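Local atomic coordinates of nuclear polyadenylated rna-binding protein NAB2 (Saccharomyces cerevisiae, PDB entry 2V75), a protein that binds the poly(A) tails of mRNAs and pre-mRNAs, shields them from exosomal degradation, and takes part in poly(A) tail length control and nuclear export. Residues Gly81-Ala84 / Glu85-Val88. Residues are numbered along the deposited sequence; the frame is centred on the assembly and turned at random.
Sequences GESA and ENIV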
ATOM      1  N   GLY A  81       7.945  -5.637  15.011  1.00 41.89           N
ATOM      2  CA  GLY A  81       7.231  -6.692  15.721  1.00 41.00           C
ATOM      3  C   GLY A  81       5.766  -6.413  15.978  1.00 41.02           C
ATOM      4  O   GLY A  81       5.098  -7.185  16.681  1.00 37.85           O
ATOM      5  N   GLU A  82       5.257  -5.324  15.413  1.00 48.41           N
ATOM      6  CA  GLU A  82       3.843  -5.011  15.504  1.00 45.19           C
ATOM      7  C   GLU A  82       3.075  -6.098  14.755  1.00 42.71           C
ATOM      8  O   GLU A  82       3.542  -6.616  13.739  1.00 44.40           O
ATOM      9  CB  GLU A  82       3.609  -3.609  14.936  1.00 48.82           C
ATOM     10  CG  GLU A  82       2.158  -3.208  14.679  1.00 56.66           C
ATOM     11  CD  GLU A  82       1.332  -3.032  15.941  1.00 64.59           C
ATOM     12  OE1 GLU A  82       1.399  -3.908  16.833  1.00 59.59           O
ATOM     13  OE2 GLU A  82       0.589  -2.023  16.008  1.00 72.66           O
ATOM     14  N   SER A  83       1.906  -6.472  15.271  1.00 42.35           N
ATOM     15  CA  SER A  83       1.115  -7.538  14.659  1.00 44.26           C
ATOM     16  C   SER A  83       0.348  -7.025  13.417  1.00 36.59           C
ATOM     17  O   SER A  83      -0.127  -5.872  13.380  1.00 37.92           O
ATOM     18  CB  SER A  83       0.174  -8.193  15.728  1.00 41.44           C
ATOM     19  OG  SER A  83      -1.099  -7.494  15.737  1.00 51.18           O
ATOM     20  N   ALA A  84       0.252  -7.835  12.357  1.00 40.76           N
ATOM     21  CA  ALA A  84      -0.529  -7.475  11.179  1.00 39.45           C
ATOM     22  C   ALA A  84      -2.005  -7.190  11.511  1.00 41.97           C
ATOM     23  O   ALA A  84      -2.585  -6.275  10.948  1.00 38.94           O
ATOM     24  CB  ALA A  84      -0.468  -8.581  10.099  1.00 39.76           C
ATOM     25  N   GLU A  85      -2.607  -7.949  12.421  1.00 38.39           N
ATOM     26  CA  GLU A  85      -3.988  -7.676  12.870  1.00 41.05           C
ATOM     27  C   GLU A  85      -4.160  -6.251  13.353  1.00 43.33           C
ATOM     28  O   GLU A  85      -5.093  -5.568  12.943  1.00 41.66           O
ATOM     29  CB  GLU A  85      -4.392  -8.598  14.026  1.00 43.42           C
ATOM     30  CG  GLU A  85      -4.779  -9.947  13.511  1.00 48.76           C
ATOM     31  CD  GLU A  85      -5.150 -10.850  14.703  1.00 49.16           C
ATOM     32  OE1 GLU A  85      -6.208 -10.570  15.425  1.00 46.63           O
ATOM     33  OE2 GLU A  85      -4.361 -11.856  14.871  1.00 52.95           O
ATOM     34  N   ASN A  86      -3.259  -5.826  14.246  1.00 45.50           N
ATOM     35  CA  ASN A  86      -3.335  -4.505  14.856  1.00 46.12           C
ATOM     36  C   ASN A  86      -3.253  -3.449  13.756  1.00 43.26           C
ATOM     37  O   ASN A  86      -3.973  -2.433  13.777  1.00 42.24           O
ATOM     38  CB  ASN A  86      -2.202  -4.269  15.878  1.00 41.84           C
ATOM     39  CG  ASN A  86      -2.355  -5.068  17.169  1.00 47.70           C
ATOM     40  OD1 ASN A  86      -1.349  -5.338  17.850  1.00 48.89           O
ATOM     41  ND2 ASN A  86      -3.605  -5.432  17.529  1.00 47.14           N
ATOM     42  N   ILE A  87      -2.390  -3.704  12.769  1.00 37.75           N
ATOM     43  CA  ILE A  87      -2.212  -2.769  11.675  1.00 38.10           C
ATOM     44  C   ILE A  87      -3.462  -2.675  10.788  1.00 39.70           C
ATOM     45  O   ILE A  87      -3.923  -1.589  10.440  1.00 41.39           O
ATOM     46  CB  ILE A  87      -0.936  -3.092  10.848  1.00 40.32           C
ATOM     47  CG1 ILE A  87       0.313  -3.021  11.747  1.00 40.41           C
ATOM     48  CG2 ILE A  87      -0.898  -2.181   9.626  1.00 38.89           C
ATOM     49  CD1 ILE A  87       1.605  -3.306  11.007  1.00 41.27           C
ATOM     50  N   VAL A  88      -4.013  -3.832  10.445  1.00 43.22           N
ATOM     51  CA  VAL A  88      -5.303  -3.918   9.765  1.00 45.51           C
ATOM     52  C   VAL A  88      -6.423  -3.205  10.536  1.00 40.85           C
ATOM     53  O   VAL A  88      -7.164  -2.437   9.943  1.00 42.27           O
ATOM     54  CB  VAL A  88      -5.692  -5.383   9.551  1.00 39.29           C
ATOM     55  CG1 VAL A  88      -7.144  -5.495   9.023  1.00 40.37           C
ATOM     56  CG2 VAL A  88      -4.752  -6.076   8.549  1.00 39.36           C
TER
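S83 is the N-cap of helix 84-93, the last modelled helix of the N-terminal domain of Nab2, and its side chain takes a capping bond from N86. The hydroxyl S83 OG accepts from N86 N at 3.1 Å, with an N-H...O angle of 160°. This gives a first-turn amide, which has no helical carbonyl before it, a side-chain acceptor. N86 CB lies 3.4 Å from S83 OG. The regular helical bonds start here. I87 N donates to S83 O at 3.2 Å, and V88 N donates to A84 O at 2.9 Å in an almost straight bond.

The preceding loop follows helix 61-79, which ends in a Schellman motif with G81 at positive phi. The E82 side chain reaches the first turn through its CG and carboxylate. Its CG is anti to the backbone N (chi1 168°) and packs 3.5 Å from I87 CG1. The bend at chi2 (68°) brings the carboxylate across N86 at about a right angle, with E82 OE2 3.6 Å from N86 CB. E82 OE1 also accepts from S83 N, on its anti side and well out of the carboxylate plane. I87 is buried against A74, A77 and L78 of helix 61-79 and I13 of helix 7-18, while A84 touches N9.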